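PDB 3P8L: geranyltranstransferase from Enterococcus faecalis, which probably catalyses the Mg2+-dependent condensation of isopentenyl diphosphate with geranyl diphosphate, giving (2E,6E)-farnesyl diphosphate and diphosphate. Local coordinates for residues T174-A179 / S251-L257; I190-I195 / L211-H216; H217-A221 / Q269-G273; I224-L228 / A262-L266. The contacts are given in a common frame with arbitrary orientation. Where two conformers were deposited one is given. Numbering follows the deposited sequence.

Contact 1: T174-A179 / S251-L257; sequences TLEELA and STYPALL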
loop_
_atom_site.group_PDB
_atom_site.type_symbol
_atom_site.label_atom_id
_atom_site.label_comp_id
_atom_site.label_asym_id
_atom_site.label_seq_id
_atom_site.Cartn_x
_atom_site.Cartn_y
_atom_site.Cartn_z
ATOM N N THR A 174 9.410 20.678 -20.092
ATOM C CA THR A 174 8.531 21.665 -20.721
ATOM C C THR A 174 7.339 21.951 -19.803
ATOM O O THR A 174 7.161 21.289 -18.777
ATOM C CB THR A 174 8.006 21.191 -22.100
ATOM O OG1 THR A 174 7.061 20.130 -21.924
ATOM C CG2 THR A 174 9.148 20.711 -22.996
ATOM N N LEU A 175 6.523 22.932 -20.184
ATOM C CA LEU A 175 5.318 23.272 -19.435
ATOM C C LEU A 175 4.369 22.077 -19.302
ATOM O O LEU A 175 3.867 21.797 -18.214
ATOM C CB LEU A 175 4.601 24.461 -20.088
ATOM C CG LEU A 175 3.259 24.937 -19.513
ATOM C CD1 LEU A 175 3.398 25.448 -18.072
ATOM C CD2 LEU A 175 2.665 26.016 -20.399
ATOM N N GLU A 176 4.163 21.365 -20.407
ATOM C CA GLU A 176 3.207 20.260 -20.474
ATOM C C GLU A 176 3.726 18.984 -19.791
ATOM O O GLU A 176 2.933 18.160 -19.321
ATOM C CB GLU A 176 2.807 19.988 -21.927
ATOM C CG GLU A 176 2.136 21.185 -22.636
ATOM C CD GLU A 176 3.127 22.222 -23.186
ATOM O OE1 GLU A 176 2.705 23.373 -23.422
ATOM O OE2 GLU A 176 4.324 21.895 -23.371
ATOM N N GLU A 177 5.051 18.834 -19.742
ATOM C CA GLU A 177 5.690 17.772 -18.967
ATOM C C GLU A 177 5.558 18.051 -17.466
ATOM O O GLU A 177 5.259 17.137 -16.692
ATOM C CB GLU A 177 7.165 17.633 -19.342
ATOM C CG GLU A 177 7.422 17.006 -20.713
ATOM C CD GLU A 177 8.902 16.990 -21.086
ATOM O OE1 GLU A 177 9.602 18.010 -20.886
ATOM O OE2 GLU A 177 9.367 15.948 -21.587
ATOM N N LEU A 178 5.784 19.309 -17.076
ATOM C CA LEU A 178 5.598 19.783 -15.704
ATOM C C LEU A 178 4.166 19.566 -15.214
ATOM O O LEU A 178 3.960 19.047 -14.111
ATOM C CB LEU A 178 5.982 21.263 -15.574
ATOM C CG LEU A 178 5.879 21.927 -14.190
ATOM C CD1 LEU A 178 6.931 21.402 -13.210
ATOM C CD2 LEU A 178 5.996 23.435 -14.310
ATOM N N ALA A 179 3.192 19.944 -16.043
ATOM C CA ALA A 179 1.788 19.780 -15.710
ATOM C C ALA A 179 1.417 18.316 -15.522
ATOM O O ALA A 179 0.638 18.000 -14.625
ATOM C CB ALA A 179 0.894 20.431 -16.755
ATOM N N SER A 251 12.196 25.324 -13.097
ATOM C CA SER A 251 10.979 24.945 -13.810
ATOM C C SER A 251 9.746 24.956 -12.924
ATOM O O SER A 251 9.338 23.941 -12.382
ATOM C CB SER A 251 11.137 23.600 -14.507
ATOM O OG SER A 251 12.142 22.826 -13.900
ATOM N N THR A 252 9.161 26.139 -12.822
ATOM C CA THR A 252 8.029 26.424 -11.995
ATOM C C THR A 252 7.152 27.267 -12.839
ATOM O O THR A 252 7.565 27.770 -13.848
ATOM C CB THR A 252 8.395 27.339 -10.867
ATOM O OG1 THR A 252 8.797 28.595 -11.413
ATOM C CG2 THR A 252 9.510 26.755 -10.050
ATOM N N TYR A 253 5.926 27.456 -12.429
ATOM C CA TYR A 253 5.062 28.215 -13.273
ATOM C C TYR A 253 5.545 29.625 -13.514
ATOM O O TYR A 253 5.540 30.100 -14.637
ATOM C CB TYR A 253 3.657 28.196 -12.719
ATOM C CG TYR A 253 2.882 27.069 -13.304
ATOM C CD1 TYR A 253 3.132 25.782 -12.939
ATOM C CD2 TYR A 253 1.929 27.295 -14.247
ATOM C CE1 TYR A 253 2.437 24.778 -13.482
ATOM C CE2 TYR A 253 1.236 26.299 -14.779
ATOM C CZ TYR A 253 1.492 25.045 -14.408
ATOM O OH TYR A 253 0.780 24.038 -14.975
ATOM N N PRO A 254 6.000 30.288 -12.484
ATOM C CA PRO A 254 6.439 31.655 -12.656
ATOM C C PRO A 254 7.615 31.738 -13.591
ATOM O O PRO A 254 7.726 32.632 -14.402
ATOM C CB PRO A 254 6.832 32.029 -11.239
ATOM C CG PRO A 254 5.821 31.331 -10.422
ATOM C CD PRO A 254 5.338 30.126 -11.191
ATOM N N ALA A 255 8.518 30.796 -13.470
ATOM C CA ALA A 255 9.683 30.850 -14.302
ATOM C C ALA A 255 9.303 30.659 -15.750
ATOM O O ALA A 255 9.815 31.317 -16.626
ATOM C CB ALA A 255 10.669 29.808 -13.879
ATOM N N LEU A 256 8.418 29.725 -16.006
ATOM C CA LEU A 256 8.074 29.402 -17.388
ATOM C C LEU A 256 7.123 30.414 -18.011
ATOM O O LEU A 256 7.087 30.558 -19.235
ATOM C CB LEU A 256 7.483 27.991 -17.496
ATOM C CG LEU A 256 8.359 26.764 -17.199
ATOM C CD1 LEU A 256 7.496 25.514 -17.193
ATOM C CD2 LEU A 256 9.532 26.604 -18.171
ATOM N N LEU A 257 6.368 31.117 -17.167
ATOM C CA LEU A 257 5.322 32.036 -17.633
ATOM C C LEU A 257 5.606 33.505 -17.341
ATOM O O LEU A 257 4.985 34.392 -17.938
ATOM C CB LEU A 257 3.965 31.666 -17.016
ATOM C CG LEU A 257 3.356 30.276 -17.236
ATOM C CD1 LEU A 257 2.011 30.173 -16.534
ATOM C CD2 LEU A 257 3.196 29.970 -18.706
#

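Contact 2: I190-I195 / L211-H216; sequences IEFALI and LTQFAH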
loop_
_atom_site.group_PDB
_atom_site.type_symbol
_atom_site.label_atom_id
_atom_site.label_comp_id
_atom_site.label_asym_id
_atom_site.label_seq_id
_atom_site.Cartn_x
_atom_site.Cartn_y
_atom_site.Cartn_z
ATOM N N ILE A 190 -5.609 14.540 -4.803
ATOM C CA ILE A 190 -6.596 15.638 -4.711
ATOM C C ILE A 190 -7.850 15.189 -5.456
ATOM O O ILE A 190 -8.963 15.334 -4.929
ATOM C CB ILE A 190 -6.063 16.987 -5.272
ATOM C CG1 ILE A 190 -4.796 17.442 -4.528
ATOM C CG2 ILE A 190 -7.143 18.103 -5.210
ATOM C CD1 ILE A 190 -4.953 17.612 -3.050
ATOM N N GLU A 191 -7.648 14.615 -6.653
ATOM C CA GLU A 191 -8.758 14.072 -7.435
ATOM C C GLU A 191 -9.474 12.959 -6.681
ATOM O O GLU A 191 -10.717 12.956 -6.617
ATOM C CB GLU A 191 -8.304 13.643 -8.839
ATOM C CG GLU A 191 -8.198 14.812 -9.821
ATOM C CD GLU A 191 -7.251 14.540 -10.976
ATOM O OE1 GLU A 191 -6.672 13.435 -11.017
ATOM O OE2 GLU A 191 -7.080 15.431 -11.837
ATOM N N PHE A 192 -8.704 12.047 -6.069
ATOM C CA PHE A 192 -9.314 11.026 -5.220
ATOM C C PHE A 192 -10.172 11.653 -4.122
ATOM O O PHE A 192 -11.264 11.154 -3.845
ATOM C CB PHE A 192 -8.286 10.077 -4.566
ATOM C CG PHE A 192 -8.922 9.099 -3.613
ATOM C CD1 PHE A 192 -9.493 7.927 -4.095
ATOM C CD2 PHE A 192 -9.018 9.382 -2.243
ATOM C CE1 PHE A 192 -10.096 7.030 -3.226
ATOM C CE2 PHE A 192 -9.646 8.506 -1.380
ATOM C CZ PHE A 192 -10.187 7.318 -1.878
ATOM N N ALA A 193 -9.688 12.712 -3.469
ATOM C CA ALA A 193 -10.451 13.281 -2.350
ATOM C C ALA A 193 -11.859 13.726 -2.800
ATOM O O ALA A 193 -12.849 13.459 -2.117
ATOM C CB ALA A 193 -9.715 14.441 -1.714
ATOM N N LEU A 194 -11.924 14.390 -3.949
ATOM C CA LEU A 194 -13.203 14.870 -4.522
ATOM C C LEU A 194 -14.134 13.743 -4.997
ATOM O O LEU A 194 -15.343 13.748 -4.684
ATOM C CB LEU A 194 -12.946 15.894 -5.637
ATOM C CG LEU A 194 -12.832 17.383 -5.254
ATOM C CD1 LEU A 194 -14.177 17.937 -4.838
ATOM C CD2 LEU A 194 -11.765 17.667 -4.179
ATOM N N ILE A 195 -13.559 12.782 -5.727
ATOM C CA ILE A 195 -14.225 11.540 -6.120
ATOM C C ILE A 195 -14.803 10.827 -4.922
ATOM O O ILE A 195 -15.989 10.480 -4.927
ATOM C CB ILE A 195 -13.259 10.584 -6.899
ATOM C CG1 ILE A 195 -12.934 11.166 -8.273
ATOM C CG2 ILE A 195 -13.833 9.167 -7.032
ATOM C CD1 ILE A 195 -11.988 10.316 -9.074
ATOM N N LEU A 211 -16.878 16.896 -10.094
ATOM C CA LEU A 211 -16.058 17.003 -8.875
ATOM C C LEU A 211 -14.576 16.763 -9.181
ATOM O O LEU A 211 -13.706 17.445 -8.653
ATOM C CB LEU A 211 -16.552 16.010 -7.827
ATOM C CG LEU A 211 -17.896 16.354 -7.202
ATOM C CD1 LEU A 211 -18.427 15.172 -6.407
ATOM C CD2 LEU A 211 -17.788 17.598 -6.350
ATOM N N THR A 212 -14.320 15.818 -10.082
ATOM C CA THR A 212 -12.984 15.520 -10.589
ATOM C C THR A 212 -12.322 16.704 -11.289
ATOM O O THR A 212 -11.128 16.974 -11.093
ATOM C CB THR A 212 -13.071 14.336 -11.549
ATOM O OG1 THR A 212 -13.591 13.216 -10.835
ATOM C CG2 THR A 212 -11.708 13.995 -12.168
ATOM N N GLN A 213 -13.102 17.414 -12.092
ATOM C CA GLN A 213 -12.621 18.592 -12.795
ATOM C C GLN A 213 -12.311 19.694 -11.807
ATOM O O GLN A 213 -11.293 20.396 -11.939
ATOM C CB GLN A 213 -13.662 19.083 -13.813
ATOM C CG GLN A 213 -13.748 18.253 -15.090
ATOM C CD GLN A 213 -14.832 18.757 -16.042
ATOM O OE1 GLN A 213 -14.829 19.922 -16.448
ATOM N NE2 GLN A 213 -15.761 17.879 -16.396
ATOM N N PHE A 214 -13.197 19.862 -10.826
ATOM C CA PHE A 214 -12.934 20.794 -9.729
ATOM C C PHE A 214 -11.590 20.500 -9.050
ATOM O O PHE A 214 -10.797 21.414 -8.829
ATOM C CB PHE A 214 -14.048 20.749 -8.679
ATOM C CG PHE A 214 -13.783 21.628 -7.493
ATOM C CD1 PHE A 214 -14.097 22.981 -7.535
ATOM C CD2 PHE A 214 -13.201 21.110 -6.336
ATOM C CE1 PHE A 214 -13.849 23.806 -6.430
ATOM C CE2 PHE A 214 -12.941 21.920 -5.238
ATOM C CZ PHE A 214 -13.278 23.278 -5.280
ATOM N N ALA A 215 -11.358 19.230 -8.716
ATOM C CA ALA A 215 -10.104 18.802 -8.061
ATOM C C ALA A 215 -8.889 19.125 -8.899
ATOM O O ALA A 215 -7.893 19.648 -8.384
ATOM C CB ALA A 215 -10.144 17.318 -7.773
ATOM N N HIS A 216 -8.985 18.832 -10.197
ATOM C CA HIS A 216 -7.935 19.198 -11.147
ATOM C C HIS A 216 -7.602 20.689 -11.090
ATOM O O HIS A 216 -6.436 21.053 -11.004
ATOM C CB HIS A 216 -8.295 18.782 -12.581
ATOM C CG HIS A 216 -7.380 19.359 -13.617
ATOM N ND1 HIS A 216 -6.158 18.800 -13.924
ATOM C CD2 HIS A 216 -7.504 20.452 -14.410
ATOM C CE1 HIS A 216 -5.570 19.522 -14.864
ATOM N NE2 HIS A 216 -6.365 20.530 -15.174
#

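Contact 3: H217-A221 / Q269-G273; sequences HYGLA and QLAEG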
loop_
_atom_site.group_PDB
_atom_site.type_symbol
_atom_site.label_atom_id
_atom_site.label_comp_id
_atom_site.label_asym_id
_atom_site.label_seq_id
_atom_site.Cartn_x
_atom_site.Cartn_y
_atom_site.Cartn_z
ATOM N N HIS A 217 -8.622 21.547 -11.108
ATOM C CA HIS A 217 -8.376 22.984 -11.052
ATOM C C HIS A 217 -7.878 23.390 -9.667
ATOM O O HIS A 217 -6.898 24.139 -9.560
ATOM C CB HIS A 217 -9.611 23.797 -11.487
ATOM C CG HIS A 217 -10.061 23.498 -12.888
ATOM N ND1 HIS A 217 -9.244 23.680 -13.984
ATOM C CD2 HIS A 217 -11.233 23.017 -13.371
ATOM C CE1 HIS A 217 -9.887 23.312 -15.077
ATOM N NE2 HIS A 217 -11.096 22.907 -14.733
ATOM N N TYR A 218 -8.517 22.867 -8.617
ATOM C CA TYR A 218 -8.037 23.108 -7.244
ATOM C C TYR A 218 -6.566 22.740 -7.083
ATOM O O TYR A 218 -5.779 23.546 -6.592
ATOM C CB TYR A 218 -8.867 22.352 -6.185
ATOM C CG TYR A 218 -8.414 22.722 -4.785
ATOM C CD1 TYR A 218 -8.900 23.871 -4.166
ATOM C CD2 TYR A 218 -7.463 21.955 -4.100
ATOM C CE1 TYR A 218 -8.472 24.241 -2.887
ATOM C CE2 TYR A 218 -7.020 22.325 -2.833
ATOM C CZ TYR A 218 -7.536 23.464 -2.233
ATOM O OH TYR A 218 -7.105 23.846 -0.987
ATOM N N GLY A 219 -6.222 21.525 -7.518
ATOM C CA GLY A 219 -4.885 20.938 -7.329
ATOM C C GLY A 219 -3.791 21.680 -8.065
ATOM O O GLY A 219 -2.672 21.814 -7.562
ATOM N N LEU A 220 -4.119 22.171 -9.260
ATOM C CA LEU A 220 -3.183 22.966 -10.044
ATOM C C LEU A 220 -3.073 24.362 -9.445
ATOM O O LEU A 220 -1.968 24.886 -9.278
ATOM C CB LEU A 220 -3.617 23.013 -11.521
ATOM C CG LEU A 220 -2.569 23.340 -12.601
ATOM C CD1 LEU A 220 -1.406 22.345 -12.611
ATOM C CD2 LEU A 220 -3.218 23.392 -13.978
ATOM N N ALA A 221 -4.211 24.955 -9.087
ATOM C CA ALA A 221 -4.217 26.267 -8.420
ATOM C C ALA A 221 -3.382 26.273 -7.123
ATOM O O ALA A 221 -2.703 27.248 -6.835
ATOM C CB ALA A 221 -5.650 26.743 -8.153
ATOM N N GLN A 269 -7.459 29.167 -13.215
ATOM C CA GLN A 269 -7.829 27.912 -12.540
ATOM C C GLN A 269 -8.963 28.127 -11.543
ATOM O O GLN A 269 -9.919 27.340 -11.509
ATOM C CB GLN A 269 -6.630 27.260 -11.843
ATOM C CG GLN A 269 -5.559 26.704 -12.771
ATOM C CD GLN A 269 -6.078 25.703 -13.802
ATOM O OE1 GLN A 269 -6.956 24.875 -13.529
ATOM N NE2 GLN A 269 -5.518 25.774 -14.998
ATOM N N LEU A 270 -8.862 29.199 -10.754
ATOM C CA LEU A 270 -9.929 29.555 -9.807
ATOM C C LEU A 270 -11.251 29.802 -10.528
ATOM O O LEU A 270 -12.291 29.279 -10.114
ATOM C CB LEU A 270 -9.544 30.757 -8.929
ATOM C CG LEU A 270 -8.298 30.614 -8.048
ATOM C CD1 LEU A 270 -8.050 31.889 -7.269
ATOM C CD2 LEU A 270 -8.384 29.408 -7.102
ATOM N N ALA A 271 -11.197 30.559 -11.628
ATOM C CA ALA A 271 -12.387 30.814 -12.453
ATOM C C ALA A 271 -12.979 29.521 -13.006
ATOM O O ALA A 271 -14.201 29.333 -13.012
ATOM C CB ALA A 271 -12.061 31.793 -13.599
ATOM N N GLU A 272 -12.108 28.616 -13.442
ATOM C CA GLU A 272 -12.561 27.335 -13.981
ATOM C C GLU A 272 -13.146 26.427 -12.900
ATOM O O GLU A 272 -14.165 25.766 -13.126
ATOM C CB GLU A 272 -11.457 26.657 -14.789
ATOM C CG GLU A 272 -11.219 27.377 -16.122
ATOM C CD GLU A 272 -10.909 26.446 -17.271
ATOM O OE1 GLU A 272 -11.249 25.248 -17.187
ATOM O OE2 GLU A 272 -10.339 26.922 -18.274
ATOM N N GLY A 273 -12.529 26.441 -11.719
ATOM C CA GLY A 273 -13.101 25.791 -10.538
ATOM C C GLY A 273 -14.508 26.289 -10.217
ATOM O O GLY A 273 -15.424 25.477 -10.031
#

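Contact 4: I224-L228 / A262-L266; sequences IRDDL and AKDAL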
loop_
_atom_site.group_PDB
_atom_site.type_symbol
_atom_site.label_atom_id
_atom_site.label_comp_id
_atom_site.label_asym_id
_atom_site.label_seq_id
_atom_site.Cartn_x
_atom_site.Cartn_y
_atom_site.Cartn_z
ATOM N N ILE A 224 0.410 26.294 -8.253
ATOM C CA ILE A 224 0.765 27.604 -8.809
ATOM C C ILE A 224 0.882 28.660 -7.700
ATOM O O ILE A 224 1.813 29.462 -7.707
ATOM C CB ILE A 224 -0.223 28.059 -9.923
ATOM C CG1 ILE A 224 -0.197 27.076 -11.101
ATOM C CG2 ILE A 224 0.122 29.466 -10.423
ATOM C CD1 ILE A 224 -1.411 27.156 -12.013
ATOM N N ARG A 225 -0.052 28.628 -6.747
ATOM C CA ARG A 225 -0.034 29.490 -5.553
ATOM C C ARG A 225 1.216 29.286 -4.685
ATOM O O ARG A 225 1.819 30.261 -4.227
ATOM C CB ARG A 225 -1.320 29.269 -4.745
ATOM C CG ARG A 225 -1.264 29.548 -3.248
ATOM C CD ARG A 225 -1.655 30.980 -2.928
ATOM N NE ARG A 225 -2.649 31.044 -1.857
ATOM C CZ ARG A 225 -2.383 30.929 -0.556
ATOM N NH1 ARG A 225 -1.142 30.740 -0.124
ATOM N NH2 ARG A 225 -3.373 31.003 0.322
ATOM N N ASP A 226 1.614 28.031 -4.487
ATOM C CA ASP A 226 2.806 27.718 -3.697
ATOM C C ASP A 226 4.111 28.111 -4.395
ATOM O O ASP A 226 5.044 28.590 -3.748
ATOM C CB ASP A 226 2.814 26.242 -3.284
ATOM C CG ASP A 226 1.918 25.963 -2.072
ATOM O OD1 ASP A 226 2.012 24.849 -1.518
ATOM O OD2 ASP A 226 1.123 26.848 -1.669
ATOM N N ASP A 227 4.158 27.917 -5.714
ATOM C CA ASP A 227 5.297 28.324 -6.543
ATOM C C ASP A 227 5.422 29.848 -6.643
ATOM O O ASP A 227 6.526 30.373 -6.773
ATOM C CB ASP A 227 5.186 27.715 -7.950
ATOM C CG ASP A 227 5.587 26.244 -7.997
ATOM O OD1 ASP A 227 5.878 25.650 -6.935
ATOM O OD2 ASP A 227 5.613 25.679 -9.112
ATOM N N LEU A 228 4.286 30.543 -6.582
ATOM C CA LEU A 228 4.251 32.005 -6.577
ATOM C C LEU A 228 4.729 32.603 -5.253
ATOM O O LEU A 228 5.169 33.757 -5.212
ATOM C CB LEU A 228 2.843 32.513 -6.898
ATOM C CG LEU A 228 2.479 32.734 -8.367
ATOM C CD1 LEU A 228 0.969 32.735 -8.540
ATOM C CD2 LEU A 228 3.087 34.031 -8.904
ATOM N N ALA A 262 1.859 33.807 -14.360
ATOM C CA ALA A 262 1.530 32.785 -13.361
ATOM C C ALA A 262 0.376 33.216 -12.442
ATOM O O ALA A 262 -0.416 32.378 -12.012
ATOM C CB ALA A 262 2.756 32.405 -12.549
ATOM N N LYS A 263 0.290 34.516 -12.148
ATOM C CA LYS A 263 -0.846 35.093 -11.412
ATOM C C LYS A 263 -2.131 34.909 -12.207
ATOM O O LYS A 263 -3.191 34.627 -11.639
ATOM C CB LYS A 263 -0.636 36.590 -11.137
ATOM C CG LYS A 263 0.267 36.927 -9.959
ATOM C CD LYS A 263 0.375 38.440 -9.775
ATOM C CE LYS A 263 0.659 38.837 -8.325
ATOM N NZ LYS A 263 1.985 38.364 -7.831
ATOM N N ASP A 264 -2.025 35.067 -13.524
ATOM C CA ASP A 264 -3.148 34.829 -14.421
ATOM C C ASP A 264 -3.443 33.349 -14.577
ATOM O O ASP A 264 -4.596 32.965 -14.763
ATOM C CB ASP A 264 -2.912 35.484 -15.783
ATOM C CG ASP A 264 -3.306 36.952 -15.800
ATOM O OD1 ASP A 264 -2.968 37.642 -16.784
ATOM O OD2 ASP A 264 -3.960 37.419 -14.839
ATOM N N ALA A 265 -2.408 32.517 -14.493
ATOM C CA ALA A 265 -2.598 31.062 -14.481
ATOM C C ALA A 265 -3.457 30.644 -13.277
ATOM O O ALA A 265 -4.391 29.843 -13.422
ATOM C CB ALA A 265 -1.260 30.343 -14.467
ATOM N N LEU A 266 -3.148 31.228 -12.114
ATOM C CA LEU A 266 -3.890 30.999 -10.865
ATOM C C LEU A 266 -5.345 31.445 -10.978
ATOM O O LEU A 266 -6.251 30.642 -10.751
ATOM C CB LEU A 266 -3.193 31.710 -9.696
ATOM C CG LEU A 266 -3.772 31.597 -8.279
ATOM C CD1 LEU A 266 -3.976 30.137 -7.868
ATOM C CD2 LEU A 266 -2.872 32.316 -7.279
#

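Contact 1: T174-A179 / S251-L257
This is apolar packing between the starts of two nearly antiparallel helices at the periphery of the all-helical fold: the first turn of helix 175-200 against the short helix 253-257, which follows an unmodelled segment. Their axes run at 163° and come no closer than 11.4 Å, so large side chains have to span the gap. Leu178 reaches in with CD2 3.9 Å from Tyr253 CE1 and also 3.9 Å from Leu256 CD1, while its CD1 lies 3.6 Å from Ser251 O. A turn earlier, Leu175 sends CD1 to 4.0 Å from Tyr253 CE2 and CD2 to 4.3 Å from Leu257 CD2. Both helices are capped by threonine. Thr174 and Glu177 form a capping box, with Glu177 N bonded to Thr174 OG1 (3.2 Å) and Thr174 N to Glu177 OE1 (2.8 Å); at the other helix Ala255 N donates to Thr252 OG1 (3.0 Å). Beyond the pair, Tyr253 also packs on Leu220 and Ile224 of helix 205-230, joining three helices at one ring.

Contact 2: I190-I195 / L211-H216
Consecutive antiparallel helices pack well when small residues let the backbones close in; in the hairpin of helices 175-200 and 205-230, the axes of segments 190-195 and 211-216 approach to 8.1 Å at 148°. Leu211 comes first: its carbonyl O lies 3.5 Å from Leu194 CB, and its CD2 meets Leu194 CD1 at 3.9 Å. Thr212 then sets OG1 3.3 Å from Ile195 CG1; that hydroxyl is satisfied within its own helix by a hydrogen bond to Ile208 O. Phe214 flanks the interface, its CD2 3.6 Å from Leu194 CD1. One turn after Leu211, Ala215 marks the closest approach of the backbones. Its CA is 5.0 Å from Glu191 CA, and its methyl CB sits 3.5 Å from Glu191 CA, 3.7 Å from Leu194 CG and 4.0 Å from Ile190 CG2, a fit that a short side chain makes possible. At His216 the contact reaches the margin, where Glu191 OE2 lies 3.6 Å from CB of the histidine. Around this pair, helix 53-64 packs on the first segment through Ile190, Ala193 and Leu194, Phe192 turns to helices 71-92 and 139-153, and helix 259-283 meets Leu211 and Phe214 from the second.

Contact 3: H217-A221 / Q269-G273
Segments 217-221 and 269-273 are stretches of two long helices; the axes of the segments run antiparallel at 161° with a closest approach of 8.8 Å, and the CA atoms of His217 and Gln269 approach to 5.2 Å. Here a polar pair occupies the closest point of the backbones. His217 ND1 donates to Gln269 OE1 at 2.6 Å with a nearly straight N-H...O angle of 163°, a directional link across the interface near the plane of the imidazole. The same ring offers a face to Glu272, whose CB lies 3.6 Å from the ring centroid and only 6° off its normal, a CH-pi contact. Gly273 N lies 3.9 Å from His217 CB. The fold is the all-alpha isoprenoid synthase bundle, in which helices 205-230 and 259-283 lie side by side. Towards the end of segment 217-221, Ala221 CB makes an apolar contact with Leu270 CD2 at 4.0 Å and packs carbon to carbon on Gln269 CB at 3.9 Å. Leu220 CD2 lies against the amide, 3.5 Å from Gln269 NE2. Leu299 in the C-terminal tail packs on Ala221 and Leu270, while Tyr218, pointing away, rests on helices 53-64 and 289-298.

Contact 4: I224-L228 / A262-L266
A helix that carries acidic residues on one side can pack through carbon-rich surface on another, and segment 224-228 against 262-266 is an example. The axes of the two segments lie at 151° with a closest approach of 9.7 Å, and the backbones are nearest at the CA atoms of Ile224 and Leu266 (6.1 Å). The apolar contacts come first. Ile224 sets CG2 4.1 Å from Leu266 CB and CD1 4.0 Å from Ala265 CB. One turn on, Leu228 places CD1 4.1 Å from Leu266 CD2 and CD2 4.0 Å from Ala262 CB. Both residues also lie against backbone: Ala262 O is 3.4 Å from Ile224 CG2 and 3.8 Å from Leu228 CD1. Long polar side chains contribute through their aliphatic carbons, Arg225 CB standing 4.2 Å from Leu266 CD1 and Lys263 CG 4.2 Å from Leu228 CD2. The guanidinium of Arg225 leads away, its NH2 hydrogen-bonded to Gln298 O near the C-terminus. Asp226 and Asp227 are out of reach of segment 262-266; they open the sequence DDLLD, the second aspartate-rich motif of the family, which in relatives binds diphosphate through Mg2+. Since the packing rests largely on methyl and methylene groups, it makes no demand on these carboxylates, and the aspartates remain outside the interface, consistent with a metal-binding role.

Helix 205-230 is the common thread: it supplies a segment to contacts 2, 3 and 4 and packs on Tyr253 of contact 1. Moving along it, the centres of contacts 2 and 3 are about 11 Å apart and those of 3 and 4 about 10 Å, the latter two forming successive parts of one interface with helix 259-283, where Ala221 O lies 3.3 Å from Leu266 CD1. Contact 1 lies about 11 Å, centre to centre, from contact 4 and touches it: Thr252 CB comes 3.7 Å from OD2 of Asp227, itself in the aspartate-rich motif that probably binds Mg2+, so both contacts adjoin the presumed metal site. Contact 2 is remote, its centre about 19 Å from that of contact 4 and 22 Å from that of contact 1.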